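Local coordinates for protein carbon monoxide oxidation system transcription regulator CooA-1 (Carboxydothermus hydrogenoformans, PDB 6CPB) that probably senses carbon monoxide through a bound heme and regulates transcription, this piece being the heme-binding effector domain without its DNA-binding part, at residues A[15-18]-A[19-22]; A[34-37]-A[38-42]; A[73-76]-A[77-81]; A[97-100]-A[101-105]; A[111-114]-A[115-119]. All coordinates share one frame; numbering follows the deposited sequence. Where two conformers were deposited one is given.

Contact 1. Residues A[15-18]-A[19-22]; sequences EEYS and GVLK
G19 follows S18 at the protein surface and leads directly to V20, the first residue of the second segment to reach back across the turn. The V20 N-H is met by a water, 3.0 Å from V20 N, that also donates to E16 O at 2.7 Å, so that solvent bridges two backbone groups where the turn starts. The V20 side chain lies alongside that of Y17, both pointing the same way, with V20 CG1 4.1 Å from Y17 CD2. This is the short, weakly bonded helix 18-21, part of a surface turn between helix 9-12 and strand 25-29 of the cyclic nucleotide-binding-like domain, and Y17 tucks its ring toward V11, F106 and A108. L21 supplies the firm bond: L21 N donates to Y17 O at 3.0 Å, the donor almost straight out from the carbonyl, with an N-H...O angle of 159°. Its CG lies beside the backbone N (chi1 -69°), which turns CD1 back to within 4.0 Å of Y17 CB while the leucine also packs on L12 and F109. K22 gives a weaker end. Its N reaches S18 O over 3.5 Å in a bent, weak bond, and the extended lysine chain starts out over the same oxygen, with K22 CG 3.3 Å from S18 O.

Contact 2. Residues A[34-37]-A[38-42]; sequences ILYT and PNTER
A type I beta turn from T37 to T40 carries the chain out of the strand 34-36, an outer strand of one of the two antiparallel sheets of the cyclic nucleotide-binding fold. The strand itself holds a classic beta bulge, in which L35 and Y36 both face I83. Two threonines close the turn. T40 N donates to T37 O at 3.1 Å, approaching from well above the carbonyl plane. In the other direction T37 N gives its hydrogen to the hydroxyl of T40, with T37 N 3.1 Å from T40 OG1 and an N-H...O angle of 179°, as straight as such a bond can be. The T40 hydroxyl is put there by its first torsion, OG1 lying beside the backbone N (chi1 -66°), while the methyl is carried to the far side from that N and meets the Y36 ring obliquely, T40 CG2 standing 3.8 Å from Y36 CD1. The hydroxyl of T37 has a part too: N39 N donates to T37 OG1 at 3.3 Å, a bent bond that makes an ST turn. P38 occupies the second position of the beta turn, its CD unavoidably close to T37 CB (3.3 Å) across the peptide bond. Beyond the turn, the chain runs beside the loop that carries the heme-binding residues. Each threonine therefore contributes through backbone and side chain alike, so that the three bonds restrain the chain on both sides of P38 and probably limit rotation of the T40 hydroxyl.

Contact 3. Residues A[73-76]-A[77-81]; sequences DIFC and THTRA
The backbone leaves the strand 74-76 in an extended course and then twists through two residues of positive phi, H78 and R80, so that T79 is folded back over the end of the strand. T79 does most of the touching, although it and C76 are each modelled in two conformers and its contacts hold for one of them. In that conformer its hydroxyl donates to C76 O, with T79 OG1 3.0 Å from C76 O, and comes from above the carbonyl plane, 37° out of it. OG1 sits between the backbone N and the carbonyl carbon (chi1 54°), a torsion that also turns the methyl to the cysteine, T79 CG2 lying 3.4 Å from C76 SG. F75 advances on T79 from the opposite direction, its tip carbon CZ coming near the same hydroxyl, which lies oblique to the ring. The methyl of A81 stands at the edge of that ring, near its plane, with A81 CB 4.4 Å from F75 CE2. Farther round, F75 packs on L117 and L120 of the long helix 108-135. H78 is an axial ligand of the heme iron in structures that hold the cofactor, where T79 and R80 also belong to the heme site; no heme is bound to this chain here. In this chain H78 NE2 is hydrogen-bonded to E41 O, and T77 OG1 to R42 O. The T79 hydroxyl bond, where it forms, gives C76 O a partner at the buried end of the strand and probably helps to shape the loop that presents the heme-binding residues.

Contact 4. Residues A[97-100]-A[101-105]; sequences RNFQ and NIVVE
R97 reaches its partner through the backbone: its carbonyl oxygen takes a hydrogen from N101, with R97 O 3.1 Å from N101 N, the first of the helical i to i+4 bonds here. N98 accepts next, I102 N lying 2.9 Å from N98 O, and its side chain does more. With CG anti to the backbone N (chi1 -169°), the amide swings out so that ND2 lies 3.6 Å from I102 CD1, the two side chains crossing at a slant. ND2 is itself hydrogen-bonded to T94 OG1 and E23 OE1, while OD1 turns to a water. That water donates to N98 OD1 at 2.7 Å and accepts from N101 ND2, joining the two asparagines across one turn. All of this belongs to the helix 96-105, which follows the last strand of the cyclic nucleotide-binding fold and leads into the long helix 108-135. F99 lies on the buried side of the helix. V103 CG2 rests over one face of its ring, 3.8 Å from the centroid and 26° off the normal, a CH-pi contact displaced toward the rim; its closest ring carbon is F99 CE2, 3.5 Å from V103 CG2. The same ring also packs on F109 and M113. V103 N donates to F99 O in turn. At Q100 the backbone grip weakens: V104 N makes a weak hydrogen bond to Q100 O, 3.4 Å long, and the side chain of Q100 packs on L111 of the second subunit.

Contact 5. Residues A[111-114]-A[115-119]; sequences LNMV and KVLGD. With SO4 (sulfate ion), chain D.
M113 and L117 lie side by side on the buried side of the helix, pointing the same way, with M113 CG 3.9 Å from L117 CD1. M113 also packs on I74 and L117 on F75, which closes this face against the strand 74-76. Four regular backbone bonds run beneath: K115, V116, L117 and G118 donate to L111, N112, M113 and V114, three of them at 2.9 Å, such as G118 N to V114 O, and K115 N to L111 O longer at 3.2 Å. G118 brings no side chain to the turn, where V114 O would lie close to one. N112 belongs to the tight part as well. Its amide carbon stands opposite its own backbone N (chi1 -179°), which brings the amide over the next turn: OD1 lies 3.6 Å from V116 CG2, while ND2 is 3.7 Å from K115 CE. OD1 accepts from I74 N, and ND2 is bonded to D73 OD1 and T6 OG1. This is the long helix 108-135, which packs on its copy in the second subunit, V114 on V114 and L117 on L117, in the dimer arrangement known from the CRP family of regulators; D119 OD1 is hydrogen-bonded to NE2 of H78 of the second subunit, the heme-ligand residue. The looser side is the partly exposed end of K115. This lysine bends at its second and third torsions to carry NZ to a salt bridge with D73 OD1. Beyond it sits a sulfate, probably from the crystallisation liquor, which K115 NZ meets in a weak bond, 3.2 Å to O4, and which T6 OG1 also holds.

How the contacts relate
The five contacts follow one another in series along the chain, from the surface turn at 15-22, which runs into helix 18-21, to the long helix 108-135. Contacts 2 and 3 are the nearest pair, their centres about 9 Å apart, and belong to the two sheets; they are joined by hydrogen bonds between their loops. Contact 3 also touches contact 5, about 11 Å away between centres, where polar contacts tie the start of the strand 74-76 to the long helix. Contact 4 touches contacts 1, 3 and 5, packing I102 on V20 and F99 on I74 and M113. Contacts 3, 4 and 5 all reach the second subunit, so the heme loop, the helix 96-105 and the dimer helix form one connected region.

Contact 1. Residues A[15-18]-A[19-22]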
loop_
_atom_site.group_PDB
_atom_site.type_symbol
_atom_site.label_atom_id
_atom_site.label_comp_id
_atom_site.label_asym_id
_atom_site.label_seq_id
_atom_site.Cartn_x
_atom_site.Cartn_y
_atom_site.Cartn_z
ATOM N N GLU A 15 4.854 11.348 24.523
ATOM C CA GLU A 15 4.083 10.948 25.693
ATOM C C GLU A 15 2.621 10.659 25.345
ATOM O O GLU A 15 2.010 9.735 25.894
ATOM C CB GLU A 15 4.201 12.055 26.747
ATOM C CG GLU A 15 3.480 11.795 28.042
ATOM C CD GLU A 15 3.722 12.880 29.095
ATOM O OE1 GLU A 15 4.437 13.877 28.827
ATOM O OE2 GLU A 15 3.190 12.719 30.214
ATOM N N GLU A 16 2.042 11.442 24.427
ATOM C CA GLU A 16 0.632 11.290 24.073
ATOM C C GLU A 16 0.303 9.898 23.552
ATOM O O GLU A 16 -0.858 9.473 23.638
ATOM C CB GLU A 16 0.246 12.353 23.047
ATOM C CG GLU A 16 -1.183 12.276 22.501
ATOM C CD GLU A 16 -2.279 12.507 23.545
ATOM O OE1 GLU A 16 -2.005 13.008 24.653
ATOM O OE2 GLU A 16 -3.440 12.172 23.229
ATOM N N TYR A 17 1.285 9.199 22.974
ATOM C CA TYR A 17 1.101 7.857 22.434
ATOM C C TYR A 17 1.560 6.764 23.391
ATOM O O TYR A 17 1.493 5.582 23.035
ATOM C CB TYR A 17 1.852 7.732 21.103
ATOM C CG TYR A 17 1.227 8.541 19.987
ATOM C CD1 TYR A 17 1.517 9.885 19.817
ATOM C CD2 TYR A 17 0.375 7.941 19.073
ATOM C CE1 TYR A 17 0.947 10.617 18.785
ATOM C CE2 TYR A 17 -0.184 8.656 18.046
ATOM C CZ TYR A 17 0.105 9.989 17.898
ATOM O OH TYR A 17 -0.470 10.680 16.850
ATOM N N SER A 18 2.052 7.125 24.580
ATOM C CA SER A 18 2.676 6.131 25.445
ATOM C C SER A 18 1.687 5.066 25.899
ATOM O O SER A 18 2.074 3.908 26.099
ATOM C CB SER A 18 3.353 6.802 26.643
ATOM O OG SER A 18 2.418 7.532 27.418
ATOM N N GLY A 19 0.411 5.425 26.048
ATOM C CA GLY A 19 -0.576 4.442 26.464
ATOM C C GLY A 19 -0.934 3.476 25.352
ATOM O O GLY A 19 -0.988 2.262 25.556
ATOM N N VAL A 20 -1.178 4.000 24.151
ATOM C CA VAL A 20 -1.580 3.111 23.074
ATOM C C VAL A 20 -0.426 2.201 22.666
ATOM O O VAL A 20 -0.646 1.045 22.292
ATOM C CB VAL A 20 -2.199 3.899 21.905
ATOM C CG1 VAL A 20 -1.179 4.772 21.224
ATOM C CG2 VAL A 20 -2.857 2.956 20.921
ATOM N N LEU A 21 0.817 2.674 22.780
ATOM C CA LEU A 21 1.953 1.826 22.440
ATOM C C LEU A 21 2.104 0.662 23.413
ATOM O O LEU A 21 2.656 -0.381 23.036
ATOM C CB LEU A 21 3.229 2.656 22.350
ATOM C CG LEU A 21 3.251 3.618 21.156
ATOM C CD1 LEU A 21 4.349 4.659 21.308
ATOM C CD2 LEU A 21 3.397 2.867 19.833
ATOM N N LYS A 22 1.609 0.802 24.650
ATOM C CA LYS A 22 1.626 -0.313 25.595
ATOM C C LYS A 22 0.736 -1.462 25.146
ATOM O O LYS A 22 0.871 -2.573 25.671
ATOM C CB LYS A 22 1.178 0.151 26.980
ATOM C CG LYS A 22 2.177 1.029 27.690
ATOM C CD LYS A 22 1.626 1.510 29.028
ATOM C CE LYS A 22 2.531 2.548 29.651
ATOM N NZ LYS A 22 1.964 3.061 30.921
HETATM O O HOH W 1 -1.485 6.964 24.528
#

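Contact 2. Residues A[34-37]-A[38-42]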
loop_
_atom_site.group_PDB
_atom_site.type_symbol
_atom_site.label_atom_id
_atom_site.label_comp_id
_atom_site.label_asym_id
_atom_site.label_seq_id
_atom_site.Cartn_x
_atom_site.Cartn_y
_atom_site.Cartn_z
ATOM N N ILE A 34 15.217 -13.770 10.675
ATOM C CA ILE A 34 13.962 -13.680 9.938
ATOM C C ILE A 34 12.854 -13.339 10.928
ATOM O O ILE A 34 12.591 -14.110 11.854
ATOM C CB ILE A 34 13.659 -15.004 9.225
ATOM C CG1 ILE A 34 14.837 -15.443 8.349
ATOM C CG2 ILE A 34 12.359 -14.871 8.434
ATOM C CD1 ILE A 34 15.254 -14.451 7.314
ATOM N N LEU A 35 12.188 -12.200 10.724
ATOM C CA LEU A 35 11.074 -11.791 11.581
ATOM C C LEU A 35 9.813 -12.576 11.273
ATOM O O LEU A 35 9.167 -13.109 12.183
ATOM C CB LEU A 35 10.774 -10.299 11.418
ATOM C CG LEU A 35 11.690 -9.310 12.128
ATOM C CD1 LEU A 35 13.089 -9.270 11.528
ATOM C CD2 LEU A 35 11.070 -7.940 12.086
ATOM N N TYR A 36 9.422 -12.616 10.001
ATOM C CA TYR A 36 8.175 -13.238 9.578
ATOM C C TYR A 36 8.352 -13.742 8.155
ATOM O O TYR A 36 9.266 -13.314 7.440
ATOM C CB TYR A 36 6.985 -12.265 9.613
ATOM C CG TYR A 36 6.697 -11.679 10.974
ATOM C CD1 TYR A 36 6.180 -12.465 11.999
ATOM C CD2 TYR A 36 6.944 -10.336 11.247
ATOM C CE1 TYR A 36 5.924 -11.931 13.243
ATOM C CE2 TYR A 36 6.685 -9.799 12.498
ATOM C CZ TYR A 36 6.179 -10.602 13.486
ATOM O OH TYR A 36 5.919 -10.051 14.726
ATOM N N THR A 37 7.457 -14.627 7.737
ATOM C CA THR A 37 7.494 -15.220 6.407
ATOM C C THR A 37 6.108 -15.161 5.803
ATOM O O THR A 37 5.124 -14.846 6.489
ATOM C CB THR A 37 7.945 -16.687 6.452
ATOM O OG1 THR A 37 6.938 -17.469 7.093
ATOM C CG2 THR A 37 9.274 -16.849 7.149
ATOM N N PRO A 38 5.979 -15.507 4.519
ATOM C CA PRO A 38 4.644 -15.537 3.915
ATOM C C PRO A 38 3.688 -16.481 4.613
ATOM O O PRO A 38 2.472 -16.274 4.542
ATOM C CB PRO A 38 4.932 -15.977 2.475
ATOM C CG PRO A 38 6.286 -15.394 2.209
ATOM C CD PRO A 38 7.035 -15.628 3.495
ATOM N N ASN A 39 4.199 -17.496 5.295
ATOM C CA ASN A 39 3.365 -18.488 5.955
ATOM C C ASN A 39 2.983 -18.109 7.379
ATOM O O ASN A 39 2.233 -18.856 8.012
ATOM C CB ASN A 39 4.084 -19.839 6.019
ATOM C CG ASN A 39 4.068 -20.594 4.716
ATOM O OD1 ASN A 39 3.890 -20.029 3.649
ATOM N ND2 ASN A 39 4.301 -21.898 4.802
ATOM N N THR A 40 3.503 -17.013 7.921
ATOM C CA THR A 40 3.131 -16.612 9.274
ATOM C C THR A 40 1.609 -16.547 9.387
ATOM O O THR A 40 0.949 -15.798 8.664
ATOM C CB THR A 40 3.769 -15.257 9.595
ATOM O OG1 THR A 40 5.197 -15.410 9.641
ATOM C CG2 THR A 40 3.247 -14.706 10.935
ATOM N N GLU A 41 1.052 -17.350 10.292
ATOM C CA GLU A 41 -0.402 -17.476 10.357
ATOM C C GLU A 41 -1.047 -16.247 10.986
ATOM O O GLU A 41 -2.101 -15.791 10.527
ATOM C CB GLU A 41 -0.790 -18.731 11.132
ATOM C CG GLU A 41 -0.678 -20.012 10.331
ATOM C CD GLU A 41 -1.355 -21.185 11.019
ATOM O OE1 GLU A 41 -1.892 -20.993 12.129
ATOM O OE2 GLU A 41 -1.361 -22.296 10.449
ATOM N N ARG A 42 -0.456 -15.713 12.049
ATOM C CA ARG A 42 -1.057 -14.573 12.719
ATOM C C ARG A 42 -1.004 -13.351 11.814
ATOM O O ARG A 42 0.034 -13.055 11.208
ATOM C CB ARG A 42 -0.342 -14.310 14.042
ATOM C CG ARG A 42 -0.620 -15.380 15.094
ATOM C CD ARG A 42 -1.234 -14.791 16.342
ATOM N NE ARG A 42 -2.466 -14.069 16.038
ATOM C CZ ARG A 42 -3.170 -13.378 16.928
ATOM N NH1 ARG A 42 -4.275 -12.754 16.548
ATOM N NH2 ARG A 42 -2.771 -13.305 18.191
#

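Contact 3. Residues A[73-76]-A[77-81]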
loop_
_atom_site.group_PDB
_atom_site.type_symbol
_atom_site.label_atom_id
_atom_site.label_comp_id
_atom_site.label_asym_id
_atom_site.label_seq_id
_atom_site.Cartn_x
_atom_site.Cartn_y
_atom_site.Cartn_z
ATOM N N ASP A 73 9.138 2.947 10.545
ATOM C CA ASP A 73 8.279 2.414 9.496
ATOM C C ASP A 73 7.467 1.227 10.007
ATOM O O ASP A 73 7.901 0.475 10.887
ATOM C CB ASP A 73 9.088 1.943 8.280
ATOM C CG ASP A 73 9.609 3.077 7.419
ATOM O OD1 ASP A 73 8.954 4.129 7.315
ATOM O OD2 ASP A 73 10.675 2.876 6.779
ATOM N N ILE A 74 6.283 1.057 9.421
ATOM C CA ILE A 74 5.316 0.042 9.829
ATOM C C ILE A 74 4.958 -0.845 8.641
ATOM O O ILE A 74 4.950 -0.399 7.491
ATOM C CB ILE A 74 4.072 0.760 10.424
ATOM C CG1 ILE A 74 3.241 -0.157 11.326
ATOM C CG2 ILE A 74 3.210 1.372 9.353
ATOM C CD1 ILE A 74 2.223 0.601 12.157
ATOM N N PHE A 75 4.659 -2.109 8.923
ATOM C CA PHE A 75 4.279 -3.079 7.892
ATOM C C PHE A 75 3.434 -4.165 8.568
ATOM O O PHE A 75 2.952 -3.976 9.688
ATOM C CB PHE A 75 5.533 -3.544 7.127
ATOM C CG PHE A 75 5.255 -4.425 5.915
ATOM C CD1 PHE A 75 4.277 -4.104 4.980
ATOM C CD2 PHE A 75 5.986 -5.583 5.732
ATOM C CE1 PHE A 75 4.028 -4.941 3.904
ATOM C CE2 PHE A 75 5.754 -6.405 4.654
ATOM C CZ PHE A 75 4.779 -6.078 3.733
ATOM N N CYS A 76 3.218 -5.293 7.889
ATOM C CA CYS A 76 2.280 -6.276 8.387
ATOM C C CYS A 76 2.577 -7.628 7.759
ATOM O O CYS A 76 3.238 -7.729 6.719
ATOM C CB CYS A 76 0.854 -5.853 8.057
ATOM S SG CYS A 76 0.612 -5.471 6.300
ATOM N N THR A 77 2.067 -8.666 8.412
ATOM C CA THR A 77 2.094 -10.006 7.851
ATOM C C THR A 77 0.888 -10.178 6.924
ATOM O O THR A 77 0.179 -9.218 6.609
ATOM C CB THR A 77 2.137 -11.047 8.959
ATOM O OG1 THR A 77 0.911 -10.968 9.691
ATOM C CG2 THR A 77 3.321 -10.840 9.883
ATOM N N HIS A 78 0.653 -11.401 6.453
ATOM C CA HIS A 78 -0.430 -11.676 5.508
ATOM C C HIS A 78 -0.273 -10.884 4.214
ATOM O O HIS A 78 -1.250 -10.544 3.544
ATOM C CB HIS A 78 -1.807 -11.462 6.136
ATOM C CG HIS A 78 -2.254 -12.603 6.991
ATOM N ND1 HIS A 78 -3.514 -13.148 6.894
ATOM C CD2 HIS A 78 -1.612 -13.302 7.956
ATOM C CE1 HIS A 78 -3.631 -14.134 7.764
ATOM N NE2 HIS A 78 -2.489 -14.253 8.416
ATOM N N THR A 79 0.970 -10.595 3.840
ATOM C CA THR A 79 1.265 -9.859 2.617
ATOM C C THR A 79 2.257 -10.609 1.728
ATOM O O THR A 79 2.930 -9.991 0.893
ATOM C CB THR A 79 1.767 -8.460 2.972
ATOM O OG1 THR A 79 2.868 -8.575 3.885
ATOM C CG2 THR A 79 0.648 -7.648 3.628
ATOM N N ARG A 80 2.350 -11.928 1.896
ATOM C CA ARG A 80 3.094 -12.804 0.989
ATOM C C ARG A 80 4.587 -12.480 0.933
ATOM O O ARG A 80 5.266 -12.817 -0.039
ATOM C CB ARG A 80 2.473 -12.850 -0.412
ATOM C CG ARG A 80 1.031 -13.319 -0.413
ATOM C CD ARG A 80 0.526 -13.495 -1.832
ATOM N NE ARG A 80 -0.912 -13.250 -1.929
ATOM C CZ ARG A 80 -1.858 -14.180 -2.029
ATOM N NH1 ARG A 80 -1.557 -15.471 -2.058
ATOM N NH2 ARG A 80 -3.129 -13.804 -2.108
ATOM N N ALA A 81 5.127 -11.893 1.994
ATOM C CA ALA A 81 6.501 -11.412 2.001
ATOM C C ALA A 81 7.292 -11.996 3.164
ATOM O O ALA A 81 6.740 -12.355 4.210
ATOM C CB ALA A 81 6.524 -9.892 2.103
#

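Contact 4. Residues A[97-100]-A[101-105]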
loop_
_atom_site.group_PDB
_atom_site.type_symbol
_atom_site.label_atom_id
_atom_site.label_comp_id
_atom_site.label_asym_id
_atom_site.label_seq_id
_atom_site.Cartn_x
_atom_site.Cartn_y
_atom_site.Cartn_z
ATOM N N ARG A 97 -6.797 -6.579 13.892
ATOM C CA ARG A 97 -8.041 -5.977 14.370
ATOM C C ARG A 97 -7.760 -4.876 15.382
ATOM O O ARG A 97 -8.376 -3.800 15.345
ATOM C CB ARG A 97 -8.935 -7.041 15.010
ATOM C CG ARG A 97 -9.608 -7.996 14.041
ATOM C CD ARG A 97 -10.537 -8.938 14.800
ATOM N NE ARG A 97 -11.147 -9.947 13.937
ATOM C CZ ARG A 97 -12.267 -9.771 13.240
ATOM N NH1 ARG A 97 -12.917 -8.615 13.286
ATOM N NH2 ARG A 97 -12.736 -10.757 12.488
ATOM N N ASN A 98 -6.855 -5.132 16.318
ATOM C CA ASN A 98 -6.523 -4.111 17.292
ATOM C C ASN A 98 -5.911 -2.900 16.610
ATOM O O ASN A 98 -6.214 -1.755 16.964
ATOM C CB ASN A 98 -5.589 -4.669 18.356
ATOM C CG ASN A 98 -5.427 -3.727 19.514
ATOM O OD1 ASN A 98 -6.416 -3.199 20.051
ATOM N ND2 ASN A 98 -4.191 -3.494 19.909
ATOM N N PHE A 99 -5.032 -3.136 15.639
ATOM C CA PHE A 99 -4.438 -2.026 14.907
ATOM C C PHE A 99 -5.502 -1.167 14.233
ATOM O O PHE A 99 -5.427 0.064 14.264
ATOM C CB PHE A 99 -3.441 -2.529 13.874
ATOM C CG PHE A 99 -2.785 -1.418 13.147
ATOM C CD1 PHE A 99 -1.873 -0.604 13.802
ATOM C CD2 PHE A 99 -3.133 -1.119 11.847
ATOM C CE1 PHE A 99 -1.279 0.453 13.152
ATOM C CE2 PHE A 99 -2.519 -0.051 11.181
ATOM C CZ PHE A 99 -1.598 0.724 11.834
ATOM N N GLN A 100 -6.479 -1.794 13.584
ATOM C CA GLN A 100 -7.526 -1.024 12.925
ATOM C C GLN A 100 -8.306 -0.179 13.927
ATOM O O GLN A 100 -8.669 0.967 13.637
ATOM C CB GLN A 100 -8.417 -1.970 12.122
ATOM C CG GLN A 100 -7.677 -2.558 10.907
ATOM C CD GLN A 100 -8.388 -3.723 10.254
ATOM O OE1 GLN A 100 -9.214 -4.392 10.872
ATOM N NE2 GLN A 100 -8.059 -3.974 8.996
ATOM N N ASN A 101 -8.556 -0.715 15.122
ATOM C CA ASN A 101 -9.193 0.083 16.162
ATOM C C ASN A 101 -8.307 1.240 16.611
ATOM O O ASN A 101 -8.795 2.356 16.826
ATOM C CB ASN A 101 -9.559 -0.809 17.349
ATOM C CG ASN A 101 -10.750 -1.695 17.062
ATOM O OD1 ASN A 101 -11.658 -1.311 16.324
ATOM N ND2 ASN A 101 -10.765 -2.878 17.659
ATOM N N ILE A 102 -7.007 0.991 16.771
ATOM C CA ILE A 102 -6.061 2.053 17.108
ATOM C C ILE A 102 -6.105 3.178 16.081
ATOM O O ILE A 102 -6.105 4.363 16.439
ATOM C CB ILE A 102 -4.643 1.467 17.252
ATOM C CG1 ILE A 102 -4.530 0.657 18.547
ATOM C CG2 ILE A 102 -3.582 2.569 17.183
ATOM C CD1 ILE A 102 -3.296 -0.207 18.604
ATOM N N VAL A 103 -6.143 2.831 14.792
ATOM C CA VAL A 103 -6.099 3.834 13.729
ATOM C C VAL A 103 -7.274 4.799 13.810
ATOM O O VAL A 103 -7.144 5.975 13.446
ATOM C CB VAL A 103 -6.034 3.126 12.359
ATOM C CG1 VAL A 103 -6.371 4.066 11.210
ATOM C CG2 VAL A 103 -4.652 2.534 12.131
ATOM N N VAL A 104 -8.447 4.323 14.237
ATOM C CA VAL A 104 -9.608 5.202 14.336
ATOM C C VAL A 104 -9.311 6.367 15.265
ATOM O O VAL A 104 -9.732 7.502 15.017
ATOM C CB VAL A 104 -10.848 4.398 14.772
ATOM C CG1 VAL A 104 -12.024 5.331 15.061
ATOM C CG2 VAL A 104 -11.227 3.385 13.687
ATOM N N GLU A 105 -8.593 6.104 16.353
ATOM C CA GLU A 105 -8.219 7.134 17.312
ATOM C C GLU A 105 -6.917 7.833 16.932
ATOM O O GLU A 105 -6.776 9.046 17.135
ATOM C CB GLU A 105 -8.085 6.501 18.702
ATOM C CG GLU A 105 -7.741 7.468 19.830
ATOM C CD GLU A 105 -8.843 8.465 20.114
ATOM O OE1 GLU A 105 -9.971 8.275 19.611
ATOM O OE2 GLU A 105 -8.577 9.434 20.852
HETATM O O HOH W 2 -9.009 -3.719 19.809
#

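Contact 5. Residues A[111-114]-A[115-119]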
loop_
_atom_site.group_PDB
_atom_site.type_symbol
_atom_site.label_atom_id
_atom_site.label_comp_id
_atom_site.label_asym_id
_atom_site.label_seq_id
_atom_site.Cartn_x
_atom_site.Cartn_y
_atom_site.Cartn_z
ATOM N N LEU A 111 -0.863 6.482 8.106
ATOM C CA LEU A 111 -0.248 7.256 7.037
ATOM C C LEU A 111 1.126 6.719 6.679
ATOM O O LEU A 111 1.508 6.696 5.504
ATOM C CB LEU A 111 -0.179 8.731 7.409
ATOM C CG LEU A 111 -1.528 9.466 7.358
ATOM C CD1 LEU A 111 -1.368 10.921 7.742
ATOM C CD2 LEU A 111 -2.176 9.366 5.983
ATOM N N ASN A 112 1.877 6.268 7.671
ATOM C CA ASN A 112 3.126 5.610 7.346
ATOM C C ASN A 112 2.864 4.294 6.632
ATOM O O ASN A 112 3.590 3.933 5.695
ATOM C CB ASN A 112 3.969 5.404 8.602
ATOM C CG ASN A 112 5.279 4.737 8.297
ATOM O OD1 ASN A 112 5.411 3.526 8.412
ATOM N ND2 ASN A 112 6.256 5.525 7.879
ATOM N N MET A 113 1.824 3.569 7.039
ATOM C CA MET A 113 1.508 2.305 6.396
ATOM C C MET A 113 1.179 2.503 4.921
ATOM O O MET A 113 1.584 1.698 4.072
ATOM C CB MET A 113 0.351 1.635 7.126
ATOM C CG MET A 113 0.025 0.275 6.576
ATOM S SD MET A 113 -1.175 -0.592 7.554
ATOM C CE MET A 113 -0.147 -1.159 8.916
ATOM N N VAL A 114 0.425 3.554 4.599
ATOM C CA VAL A 114 0.130 3.873 3.206
ATOM C C VAL A 114 1.414 4.133 2.434
ATOM O O VAL A 114 1.587 3.655 1.308
ATOM C CB VAL A 114 -0.832 5.079 3.130
ATOM C CG1 VAL A 114 -0.878 5.658 1.724
ATOM C CG2 VAL A 114 -2.229 4.689 3.594
ATOM N N LYS A 115 2.326 4.905 3.019
ATOM C CA LYS A 115 3.589 5.220 2.353
ATOM C C LYS A 115 4.389 3.945 2.072
ATOM O O LYS A 115 4.892 3.742 0.954
ATOM C CB LYS A 115 4.367 6.206 3.235
ATOM C CG LYS A 115 5.647 6.758 2.645
ATOM C CD LYS A 115 6.849 5.872 2.869
ATOM C CE LYS A 115 7.179 5.659 4.330
ATOM N NZ LYS A 115 8.493 4.963 4.469
ATOM N N VAL A 116 4.512 3.077 3.080
ATOM C CA VAL A 116 5.275 1.834 2.950
ATOM C C VAL A 116 4.646 0.918 1.905
ATOM O O VAL A 116 5.340 0.389 1.019
ATOM C CB VAL A 116 5.389 1.135 4.321
ATOM C CG1 VAL A 116 5.904 -0.286 4.167
ATOM C CG2 VAL A 116 6.283 1.921 5.271
ATOM N N LEU A 117 3.326 0.715 1.984
ATOM C CA LEU A 117 2.661 -0.169 1.030
ATOM C C LEU A 117 2.759 0.381 -0.380
ATOM O O LEU A 117 2.929 -0.381 -1.340
ATOM C CB LEU A 117 1.201 -0.383 1.424
ATOM C CG LEU A 117 0.961 -1.241 2.670
ATOM C CD1 LEU A 117 -0.507 -1.204 3.044
ATOM C CD2 LEU A 117 1.419 -2.671 2.505
ATOM N N GLY A 118 2.634 1.701 -0.533
ATOM C CA GLY A 118 2.768 2.294 -1.850
ATOM C C GLY A 118 4.145 2.068 -2.442
ATOM O O GLY A 118 4.278 1.777 -3.633
ATOM N N ASP A 119 5.191 2.192 -1.616
ATOM C CA ASP A 119 6.554 1.941 -2.083
ATOM C C ASP A 119 6.758 0.468 -2.431
ATOM O O ASP A 119 7.381 0.148 -3.457
ATOM C CB ASP A 119 7.572 2.365 -1.023
ATOM C CG ASP A 119 7.797 3.857 -0.976
ATOM O OD1 ASP A 119 7.434 4.556 -1.950
ATOM O OD2 ASP A 119 8.359 4.329 0.039
HETATM S S SO4 D . 8.970 9.070 5.698
HETATM O O1 SO4 D . 9.188 9.936 6.855
HETATM O O2 SO4 D . 7.623 9.299 5.174
HETATM O O3 SO4 D . 9.954 9.381 4.664
HETATM O O4 SO4 D . 9.117 7.677 6.112
#